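Protein toll (PDB 4LXR) acts as the cell-surface receptor for cleaved Spätzle, triggering Toll signalling in dorsal-ventral patterning of the embryo and in innate immunity. Local coordinates at residues 88-91 against 92-95; 731-734 against 735-739. All blocks are in the same frame, centred on the assembly; numbering follows the deposited sequence.

Interaction 1 of 2, residues 88-91 against 92-95; sequences IASI and LDYL
With its CG anti to the carbonyl carbon (chi1 -61°), Asp93 folds its carboxylate back beside the backbone of Ala89, one helical turn earlier, and its CG comes 2.9 Å from Ala89 O. The same oxygen accepts the amide of Asp93, with N to O at 2.7 Å. Leu92 has a similar first torsion (chi1 -52°), which lays its CG beside Ile88; Leu92 CG stands 4.4 Å from Ile88 CG2. One turn on, Leu95 CD1 meets Ile91 CG2 at 4.4 Å. Backbone bonds from Leu92, Tyr94 and Leu95 to Ile88, Ser90 and Ile91 complete the ladder.

The short helix 88-94 is amphipathic. Ile88 and Leu92 press their branched chains on Met77 and Val75 of strand 74-78, part of the run of parallel strands in this leucine-rich-repeat ectodomain. The small side chain of Ala89 touches Arg121, and that arginine bonds Ser90 OG and forms a salt bridge with Asp93 OD2. Asp93 OD1 and OD2 lie 3.0 and 3.2 Å from Ala89 O; such acceptors would be expected to repel mildly, which the guanidinium of Arg121 probably offsets as it ties the helix to the loop between strands 102-106 and 127-131.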
# COMPACT_ATOMS: atom_id res chain seq x y z
N ILE A 88 18.36 45.30 -15.01
CA ILE A 88 17.93 44.53 -13.84
C ILE A 88 19.07 44.58 -12.83
O ILE A 88 18.83 44.56 -11.62
CB ILE A 88 17.53 43.07 -14.20
CG1 ILE A 88 16.25 43.08 -15.04
CG2 ILE A 88 17.28 42.18 -12.94
CD1 ILE A 88 15.98 41.77 -15.80
N ALA A 89 20.30 44.71 -13.33
CA ALA A 89 21.47 44.80 -12.45
C ALA A 89 21.35 45.96 -11.45
O ALA A 89 21.88 45.89 -10.35
CB ALA A 89 22.76 44.94 -13.27
N SER A 90 20.67 47.03 -11.85
CA SER A 90 20.44 48.16 -10.95
C SER A 90 19.54 47.82 -9.76
O SER A 90 19.75 48.32 -8.66
CB SER A 90 19.90 49.35 -11.73
OG SER A 90 20.93 49.91 -12.54
N ILE A 91 18.53 46.98 -9.97
CA ILE A 91 17.75 46.48 -8.83
C ILE A 91 18.65 45.65 -7.91
O ILE A 91 18.66 45.84 -6.69
CB ILE A 91 16.54 45.64 -9.28
CG1 ILE A 91 15.49 46.55 -9.93
CG2 ILE A 91 15.93 44.90 -8.10
CD1 ILE A 91 14.65 45.85 -10.96
N LEU A 92 19.44 44.76 -8.50
CA LEU A 92 20.36 43.91 -7.73
C LEU A 92 21.44 44.73 -7.00
O LEU A 92 21.76 44.42 -5.83
CB LEU A 92 20.97 42.81 -8.61
CG LEU A 92 19.99 41.94 -9.42
CD1 LEU A 92 20.66 40.73 -10.04
CD2 LEU A 92 18.78 41.51 -8.60
N ASP A 93 21.99 45.76 -7.65
CA ASP A 93 22.94 46.66 -6.98
C ASP A 93 22.30 47.28 -5.74
O ASP A 93 22.91 47.34 -4.69
CB ASP A 93 23.42 47.80 -7.89
CG ASP A 93 24.15 47.32 -9.13
OD1 ASP A 93 24.65 46.18 -9.13
OD2 ASP A 93 24.20 48.08 -10.12
N TYR A 94 21.06 47.74 -5.89
CA TYR A 94 20.33 48.42 -4.82
C TYR A 94 20.24 47.53 -3.60
O TYR A 94 20.36 48.00 -2.47
CB TYR A 94 18.92 48.78 -5.29
CG TYR A 94 18.20 49.74 -4.38
CD1 TYR A 94 18.48 51.11 -4.42
CD2 TYR A 94 17.23 49.29 -3.48
CE1 TYR A 94 17.82 51.99 -3.60
CE2 TYR A 94 16.56 50.17 -2.65
CZ TYR A 94 16.86 51.52 -2.71
OH TYR A 94 16.21 52.41 -1.90
N LEU A 95 20.04 46.24 -3.83
CA LEU A 95 19.91 45.27 -2.76
C LEU A 95 21.28 44.79 -2.30
O LEU A 95 21.39 44.00 -1.36
CB LEU A 95 19.06 44.10 -3.24
CG LEU A 95 17.62 44.50 -3.52
CD1 LEU A 95 16.83 43.32 -4.13
CD2 LEU A 95 16.99 45.00 -2.22

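Interaction 2 of 2, residues 731-734 against 735-739; sequences TAKP and LLLFT
Lys733 runs its aliphatic stem alongside Leu737, a full helical turn later, and the CD methylene of Lys733 comes 4.4 Å from CD1 of Leu737. The lysine is nearly extended through its first three torsions, whereas Leu737 turns back (chi1 -70°), setting its CG 3.7 Å from Lys733 O. That oxygen also takes the amide of Leu737, N to O 2.9 Å, in an almost straight bond (N-H...O 173°).

Pro734 suits the first turn of helix 733-740, where an amide proton is not needed for the helical ladder and the ring already fixes a helical phi. Its carbonyl still serves as an acceptor, for Phe738 N at 2.9 Å, and its ring lies on Leu707 of helix 704-710. Just ahead, Ala732 O receives Leu736 N at 2.8 Å, while a water accepts from Leu735 N at 3.1 Å and donates to Thr731 O at 2.7 Å, bridging the entry to the helix. At the later end, Thr739 turns its hydroxyl back on the chain, OG1 donating to Leu736 O at 2.8 Å.

Within this second LRRCT region, apolar side chains pack against helix 704-710 (Pro734, Phe738) and helix 768-771 (Ala732, Leu736). Backbone amides thus satisfy the carbonyls of Ala732, Lys733 and Pro734, and the water satisfies Leu735 N, beside these apolar surfaces.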
# COMPACT_ATOMS: atom_id res chain seq x y z
N THR A 731 -43.49 -38.53 60.98
CA THR A 731 -42.72 -39.25 59.98
C THR A 731 -41.79 -38.31 59.22
O THR A 731 -40.90 -38.76 58.49
CB THR A 731 -43.62 -40.02 58.99
OG1 THR A 731 -42.82 -40.86 58.16
CG2 THR A 731 -44.41 -39.05 58.12
N ALA A 732 -41.99 -37.01 59.40
CA ALA A 732 -41.18 -36.02 58.71
C ALA A 732 -39.94 -35.66 59.51
O ALA A 732 -39.11 -34.88 59.05
CB ALA A 732 -42.00 -34.76 58.40
N LYS A 733 -39.81 -36.21 60.72
CA LYS A 733 -38.64 -35.89 61.54
C LYS A 733 -37.28 -36.04 60.82
O LYS A 733 -36.47 -35.12 60.89
CB LYS A 733 -38.66 -36.64 62.86
CG LYS A 733 -37.70 -36.09 63.89
CD LYS A 733 -37.24 -37.20 64.84
CE LYS A 733 -36.80 -36.67 66.19
NZ LYS A 733 -37.77 -37.05 67.27
N PRO A 734 -37.02 -37.19 60.15
CA PRO A 734 -35.73 -37.29 59.44
C PRO A 734 -35.54 -36.19 58.41
O PRO A 734 -34.43 -35.66 58.32
CB PRO A 734 -35.80 -38.66 58.73
CG PRO A 734 -37.17 -39.19 58.99
CD PRO A 734 -37.70 -38.50 60.19
N LEU A 735 -36.60 -35.85 57.67
CA LEU A 735 -36.53 -34.77 56.69
C LEU A 735 -36.26 -33.44 57.37
O LEU A 735 -35.45 -32.64 56.88
CB LEU A 735 -37.80 -34.70 55.83
CG LEU A 735 -37.92 -33.48 54.89
CD1 LEU A 735 -36.77 -33.41 53.91
CD2 LEU A 735 -39.25 -33.44 54.16
N LEU A 736 -36.90 -33.20 58.51
CA LEU A 736 -36.69 -31.95 59.23
C LEU A 736 -35.23 -31.85 59.68
O LEU A 736 -34.59 -30.83 59.44
CB LEU A 736 -37.65 -31.79 60.42
CG LEU A 736 -37.63 -30.40 61.09
CD1 LEU A 736 -38.06 -29.33 60.10
CD2 LEU A 736 -38.49 -30.31 62.40
N LEU A 737 -34.70 -32.91 60.28
CA LEU A 737 -33.30 -32.92 60.72
C LEU A 737 -32.30 -32.78 59.55
O LEU A 737 -31.29 -32.09 59.68
CB LEU A 737 -32.98 -34.16 61.57
CG LEU A 737 -33.59 -34.25 62.98
CD1 LEU A 737 -33.30 -35.62 63.60
CD2 LEU A 737 -33.12 -33.11 63.90
N PHE A 738 -32.58 -33.44 58.43
CA PHE A 738 -31.78 -33.30 57.22
C PHE A 738 -31.66 -31.84 56.80
O PHE A 738 -30.55 -31.34 56.63
CB PHE A 738 -32.37 -34.15 56.07
CG PHE A 738 -31.68 -33.94 54.74
CD1 PHE A 738 -30.46 -34.55 54.46
CD2 PHE A 738 -32.27 -33.16 53.75
CE1 PHE A 738 -29.83 -34.37 53.22
CE2 PHE A 738 -31.64 -32.97 52.51
CZ PHE A 738 -30.42 -33.58 52.24
N THR A 739 -32.79 -31.15 56.67
CA THR A 739 -32.78 -29.76 56.22
C THR A 739 -32.00 -28.86 57.17
O THR A 739 -31.27 -27.97 56.72
CB THR A 739 -34.20 -29.18 56.03
OG1 THR A 739 -34.85 -29.08 57.32
CG2 THR A 739 -35.02 -30.06 55.08
O HOH W 1 -38.95 -37.68 56.92

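Interactions 1 and 2 sit far apart in one elongated ectodomain, their centres about 119 Å apart and their nearest atoms about 105 Å, on opposite sides of the chain's centre. Both are single-helix contacts in a chain with few helices. Helix 88-94 belongs to the N-terminal part, against strand 74-78; that of residues 731-739 belongs to the C-terminal LRRCT 2 region, packed against helices 704-710 and 768-771 and nearby loops. Both pack apolar side chains on their surroundings; in the first an arginine adds a salt bridge, while in the second a water links residues at the start of the helix. Neither is touched by another protein chain of the assembly, so both concern the receptor's own fold.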